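Tapirin (PDB 6N2B) probably helps this extremely thermophilic bacterium adhere to cellulose, through a calcium-containing C-terminal domain built largely as a beta-helix. Local coordinates at residues E254-G259 and V277-P282; E302-G307 and Q321-G326. All blocks are in the same frame, centred on the assembly; numbering follows the deposited sequence.

Contacts 1 and 2 follow each other along the chain and lie in the same parallel sheet of the beta-helix. Strands 275-278 and 300-303 are neighbours, and Phe278 N lies 2.8 Å from Glu302 O, a probable hydrogen bond. Both contacts are partly buried; Val257 and Phe278, or Leu303 and Val322, all buried, share one face. They differ on the second face and at the strand ends. In 254-259 with 277-282, that face carries aliphatic Ile256 and Val277, and two waters bridge the loop ends. In 302-307 with 321-326 it carries Glu302 and Gln321, which join Lys323 and two asparagines in a polar network, while two tyrosines pair at the turn. The calcium site is remote from both.

Contact 1: residues E254-G259 and V277-P282; sequences EVIVNG and VFNGAP
Val257 covers one face of the Phe278 ring, its CB 4.2 Å from the ring centroid and 26° off the normal in a CH-pi contact. The two side chains lie side by side, pointing the same way. With CG1 anti to the backbone N (chi1 174°), that methyl packs 3.7 Å from Phe278 CD2. On the other face of the sheet Ile256 and Val277 make the equivalent aliphatic pair, Ile256 CD1 coming within 3.9 Å of Val277 CB.

Three backbone bonds fix the parallel register: Val277 N to Val255 O, and the nearly straight Val257 N to Val277 O at 2.8 Å and Asn279 N to Val257 O at 2.9 Å. Val257 O also accepts from a water that takes Gly280 N as a donor, so this carbonyl has two partners where the strands give way to loop. The same water donates to Gly259 O. A second water accepts from Gly259 N and donates to Gly280 O, 2.8 Å from the latter. Asn258 and Asn279 run alongside one another with amide planes 85° apart, and Asn258 OD1 rests against Asn279 CB and CG.

Strand 234-236 pairs with the edge of 254-257 away from 275-278, where Val255 packs on Ile234 and Val257 on Thr236. Strand 300-303 continues the sheet beyond 275-278, with Leu303 against Phe278, whose ring also meets Tyr309 edge-to-face.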
loop_
_atom_site.group_PDB
_atom_site.type_symbol
_atom_site.label_atom_id
_atom_site.label_comp_id
_atom_site.label_asym_id
_atom_site.label_seq_id
_atom_site.Cartn_x
_atom_site.Cartn_y
_atom_site.Cartn_z
ATOM N N GLU A 254 -10.277 4.859 4.286
ATOM C CA GLU A 254 -10.097 3.450 4.627
ATOM C C GLU A 254 -8.953 2.874 3.817
ATOM O O GLU A 254 -8.653 3.350 2.720
ATOM C CB GLU A 254 -11.334 2.555 4.353
ATOM C CG GLU A 254 -12.726 3.192 4.460
ATOM C CD GLU A 254 -13.858 2.238 4.023
ATOM O OE1 GLU A 254 -14.421 2.422 2.913
ATOM O OE2 GLU A 254 -14.171 1.298 4.788
ATOM N N VAL A 255 -8.321 1.843 4.380
ATOM C CA VAL A 255 -7.536 0.871 3.635
ATOM C C VAL A 255 -8.072 -0.478 4.052
ATOM O O VAL A 255 -7.883 -0.891 5.196
ATOM C CB VAL A 255 -6.031 0.959 3.905
ATOM C CG1 VAL A 255 -5.304 -0.138 3.117
ATOM C CG2 VAL A 255 -5.494 2.318 3.518
ATOM N N ILE A 256 -8.756 -1.156 3.148
ATOM C CA ILE A 256 -9.422 -2.411 3.461
ATOM C C ILE A 256 -8.712 -3.507 2.693
ATOM O O ILE A 256 -8.764 -3.545 1.460
ATOM C CB ILE A 256 -10.911 -2.372 3.103
ATOM C CG1 ILE A 256 -11.569 -1.078 3.629
ATOM C CG2 ILE A 256 -11.588 -3.641 3.591
ATOM C CD1 ILE A 256 -11.714 -0.972 5.150
ATOM N N VAL A 257 -8.059 -4.406 3.415
ATOM C CA VAL A 257 -7.412 -5.570 2.823
ATOM C C VAL A 257 -8.320 -6.772 3.071
ATOM O O VAL A 257 -8.500 -7.192 4.217
ATOM C CB VAL A 257 -6.010 -5.783 3.406
ATOM C CG1 VAL A 257 -5.409 -7.090 2.898
ATOM C CG2 VAL A 257 -5.115 -4.590 3.072
ATOM N N ASN A 258 -8.901 -7.323 2.003
ATOM C CA ASN A 258 -9.843 -8.432 2.092
ATOM C C ASN A 258 -9.195 -9.737 1.649
ATOM O O ASN A 258 -8.154 -9.746 0.984
ATOM C CB ASN A 258 -11.086 -8.171 1.239
ATOM C CG ASN A 258 -11.996 -7.107 1.833
ATOM O OD1 ASN A 258 -12.117 -6.972 3.052
ATOM N ND2 ASN A 258 -12.645 -6.341 0.965
ATOM N N GLY A 259 -9.839 -10.852 2.024
ATOM C CA GLY A 259 -9.397 -12.179 1.628
ATOM C C GLY A 259 -8.096 -12.601 2.295
ATOM O O GLY A 259 -7.603 -11.967 3.230
ATOM N N VAL A 277 -7.800 -1.967 7.880
ATOM C CA VAL A 277 -8.539 -3.156 8.275
ATOM C C VAL A 277 -8.044 -4.329 7.447
ATOM O O VAL A 277 -8.209 -4.340 6.224
ATOM C CB VAL A 277 -10.061 -2.987 8.098
ATOM C CG1 VAL A 277 -10.795 -4.212 8.593
ATOM C CG2 VAL A 277 -10.551 -1.769 8.845
ATOM N N PHE A 278 -7.435 -5.310 8.104
ATOM C CA PHE A 278 -7.274 -6.637 7.526
ATOM C C PHE A 278 -8.506 -7.445 7.901
ATOM O O PHE A 278 -8.721 -7.745 9.076
ATOM C CB PHE A 278 -6.010 -7.311 8.030
ATOM C CG PHE A 278 -4.772 -6.782 7.416
ATOM C CD1 PHE A 278 -4.203 -5.617 7.885
ATOM C CD2 PHE A 278 -4.169 -7.447 6.359
ATOM C CE1 PHE A 278 -3.049 -5.121 7.315
ATOM C CE2 PHE A 278 -3.014 -6.959 5.792
ATOM C CZ PHE A 278 -2.452 -5.792 6.276
ATOM N N ASN A 279 -9.312 -7.800 6.907
ATOM C CA ASN A 279 -10.652 -8.280 7.206
ATOM C C ASN A 279 -10.681 -9.724 7.684
ATOM O O ASN A 279 -11.572 -10.095 8.457
ATOM C CB ASN A 279 -11.534 -8.124 5.981
ATOM C CG ASN A 279 -12.885 -7.605 6.335
ATOM O OD1 ASN A 279 -13.021 -6.445 6.728
ATOM N ND2 ASN A 279 -13.903 -8.458 6.220
ATOM N N GLY A 280 -9.746 -10.550 7.236
ATOM C CA GLY A 280 -9.730 -11.929 7.671
ATOM C C GLY A 280 -9.225 -12.924 6.648
ATOM O O GLY A 280 -9.681 -12.960 5.501
ATOM N N ALA A 281 -8.296 -13.769 7.077
ATOM C CA ALA A 281 -7.703 -14.772 6.221
ATOM C C ALA A 281 -8.024 -16.175 6.718
ATOM O O ALA A 281 -8.092 -16.404 7.931
ATOM C CB ALA A 281 -6.181 -14.597 6.156
ATOM N N PRO A 282 -8.263 -17.118 5.808
ATOM C CA PRO A 282 -8.313 -18.530 6.194
ATOM C C PRO A 282 -6.971 -18.991 6.731
ATOM O O PRO A 282 -5.917 -18.562 6.257
ATOM C CB PRO A 282 -8.640 -19.242 4.879
ATOM C CG PRO A 282 -9.275 -18.214 4.041
ATOM C CD PRO A 282 -8.641 -16.915 4.404
HETATM O O HOH W 1 -7.906 -9.941 4.732
HETATM O O HOH W 2 -11.315 -10.864 4.511
#

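Contact 2: residues E302-G307 and Q321-G326; sequences ELNGYG and QVKNYG
Asn304 and Asn324 are joined amide to amide across the contact, Asn324 ND2 donating to Asn304 OD1 at 2.6 Å. The two amides lie alongside each other and nearly coplanar, 20° apart, and the acceptor lies in the plane of the donating amide. At its other end the Asn304 group donates through ND2 to Glu302 OE2, meeting that oxygen on its anti side and well out of the carboxylate plane; ND2 also makes a weak hydrogen bond to Phe278 O. These bonds on both OD1 and ND2 fix the flip of the Asn304 amide.

Glu302 OE2 forms a salt bridge with Lys323 NZ at 3.6 Å, and NZ donates to Gln321 OE1 at 3.1 Å. Lys323 reaches both with an extended chain, although its CG sits between the backbone N and the carbonyl carbon (chi1 63°). The aliphatic part of that chain passes Asn304 OD1.

Among the backbone groups, Leu303 N gives a straight bond to Gln321 O at 2.8 Å, and Leu303 O accepts the longer bond from Lys323 N, which lies above its carbonyl plane. Lys323 O is taken by Gly326 N at 3.1 Å, closing a type I' turn. A water accepts from Gly307 N and donates to Tyr325 O.

At the turn, the ring of Tyr325, one of its central residues, lies near parallel to that of Tyr306, at 8°, but slid apart with centroids 5.3 Å from each other. Tyr306 OH sits over the centre of the Tyr325 ring, and Tyr325 CB lies over the Tyr306 face toward its rim.

Strands 300-303 and 319-322 are neighbouring parallel strands of successive coils, and the Asn304/Asn324 and Tyr306/Tyr325 pairs show the like-on-like stacking consistent with a beta-helix.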
loop_
_atom_site.group_PDB
_atom_site.type_symbol
_atom_site.label_atom_id
_atom_site.label_comp_id
_atom_site.label_asym_id
_atom_site.label_seq_id
_atom_site.Cartn_x
_atom_site.Cartn_y
_atom_site.Cartn_z
ATOM N N GLU A 302 -7.425 -2.709 12.488
ATOM C CA GLU A 302 -8.107 -3.944 12.837
ATOM C C GLU A 302 -7.367 -5.092 12.166
ATOM O O GLU A 302 -7.421 -5.252 10.940
ATOM C CB GLU A 302 -9.568 -3.881 12.406
ATOM C CG GLU A 302 -10.414 -5.045 12.840
ATOM C CD GLU A 302 -11.829 -4.927 12.321
ATOM O OE1 GLU A 302 -12.254 -3.784 12.016
ATOM O OE2 GLU A 302 -12.511 -5.975 12.208
ATOM N N LEU A 303 -6.663 -5.882 12.973
ATOM C CA LEU A 303 -5.866 -6.996 12.474
ATOM C C LEU A 303 -6.632 -8.282 12.759
ATOM O O LEU A 303 -6.374 -8.993 13.732
ATOM C CB LEU A 303 -4.485 -6.996 13.122
ATOM C CG LEU A 303 -3.716 -5.711 12.846
ATOM C CD1 LEU A 303 -2.361 -5.696 13.554
ATOM C CD2 LEU A 303 -3.542 -5.534 11.351
ATOM N N ASN A 304 -7.610 -8.566 11.903
ATOM C CA ASN A 304 -8.264 -9.860 11.969
ATOM C C ASN A 304 -7.319 -10.917 11.454
ATOM O O ASN A 304 -6.330 -10.630 10.788
ATOM C CB ASN A 304 -9.557 -9.886 11.167
ATOM C CG ASN A 304 -10.679 -9.207 11.890
ATOM O OD1 ASN A 304 -11.224 -9.751 12.856
ATOM N ND2 ASN A 304 -11.018 -7.992 11.455
ATOM N N GLY A 305 -7.647 -12.163 11.750
ATOM C CA GLY A 305 -6.645 -13.170 11.960
ATOM C C GLY A 305 -6.549 -14.233 10.889
ATOM O O GLY A 305 -7.228 -14.208 9.859
ATOM N N TYR A 306 -5.771 -15.254 11.246
ATOM C CA TYR A 306 -4.887 -16.038 10.407
ATOM C C TYR A 306 -3.992 -15.066 9.666
ATOM O O TYR A 306 -4.243 -14.672 8.524
ATOM C CB TYR A 306 -5.685 -17.009 9.563
ATOM C CG TYR A 306 -6.224 -18.053 10.510
ATOM C CD1 TYR A 306 -5.389 -18.615 11.480
ATOM C CD2 TYR A 306 -7.572 -18.412 10.516
ATOM C CE1 TYR A 306 -5.868 -19.542 12.392
ATOM C CE2 TYR A 306 -8.061 -19.349 11.430
ATOM C CZ TYR A 306 -7.203 -19.906 12.364
ATOM O OH TYR A 306 -7.677 -20.826 13.270
ATOM N N GLY A 307 -2.964 -14.636 10.381
ATOM C CA GLY A 307 -2.017 -13.670 9.894
ATOM C C GLY A 307 -0.931 -13.428 10.915
ATOM O O GLY A 307 -1.162 -13.559 12.121
ATOM N N GLN A 321 -6.977 -3.234 17.165
ATOM C CA GLN A 321 -7.608 -4.499 17.492
ATOM C C GLN A 321 -6.800 -5.631 16.887
ATOM O O GLN A 321 -6.400 -5.571 15.726
ATOM C CB GLN A 321 -9.030 -4.584 16.957
ATOM C CG GLN A 321 -9.953 -3.455 17.319
ATOM C CD GLN A 321 -11.234 -3.494 16.478
ATOM O OE1 GLN A 321 -12.087 -4.380 16.654
ATOM N NE2 GLN A 321 -11.358 -2.545 15.539
ATOM N N VAL A 322 -6.578 -6.668 17.675
ATOM C CA VAL A 322 -5.957 -7.894 17.215
ATOM C C VAL A 322 -6.922 -9.002 17.611
ATOM O O VAL A 322 -7.106 -9.264 18.804
ATOM C CB VAL A 322 -4.571 -8.098 17.845
ATOM C CG1 VAL A 322 -3.911 -9.374 17.341
ATOM C CG2 VAL A 322 -3.696 -6.891 17.571
ATOM N N LYS A 323 -7.576 -9.625 16.630
ATOM C CA LYS A 323 -8.609 -10.592 16.981
ATOM C C LYS A 323 -8.720 -11.677 15.920
ATOM O O LYS A 323 -8.061 -11.638 14.875
ATOM C CB LYS A 323 -9.970 -9.911 17.196
ATOM C CG LYS A 323 -10.538 -9.233 15.970
ATOM C CD LYS A 323 -11.539 -8.147 16.329
ATOM C CE LYS A 323 -12.527 -7.905 15.183
ATOM N NZ LYS A 323 -13.575 -6.887 15.518
ATOM N N ASN A 324 -9.576 -12.654 16.228
ATOM C CA ASN A 324 -9.884 -13.790 15.358
ATOM C C ASN A 324 -8.616 -14.507 14.903
ATOM O O ASN A 324 -8.425 -14.794 13.724
ATOM C CB ASN A 324 -10.742 -13.351 14.178
ATOM C CG ASN A 324 -12.105 -12.859 14.622
ATOM O OD1 ASN A 324 -12.841 -13.589 15.289
ATOM N ND2 ASN A 324 -12.431 -11.605 14.305
ATOM N N TYR A 325 -7.756 -14.810 15.873
ATOM C CA TYR A 325 -6.501 -15.566 15.767
ATOM C C TYR A 325 -5.365 -14.762 15.149
ATOM O O TYR A 325 -4.323 -15.345 14.819
ATOM C CB TYR A 325 -6.669 -16.876 14.998
ATOM C CG TYR A 325 -7.567 -17.837 15.721
ATOM C CD1 TYR A 325 -8.941 -17.824 15.503
ATOM C CD2 TYR A 325 -7.056 -18.737 16.655
ATOM C CE1 TYR A 325 -9.793 -18.692 16.182
ATOM C CE2 TYR A 325 -7.896 -19.617 17.342
ATOM C CZ TYR A 325 -9.266 -19.588 17.100
ATOM O OH TYR A 325 -10.115 -20.449 17.762
ATOM N N GLY A 326 -5.502 -13.445 15.024
ATOM C CA GLY A 326 -4.413 -12.647 14.495
ATOM C C GLY A 326 -3.235 -12.566 15.449
ATOM O O GLY A 326 -3.386 -12.587 16.666
HETATM O O HOH W 3 -2.803 -16.199 13.062
#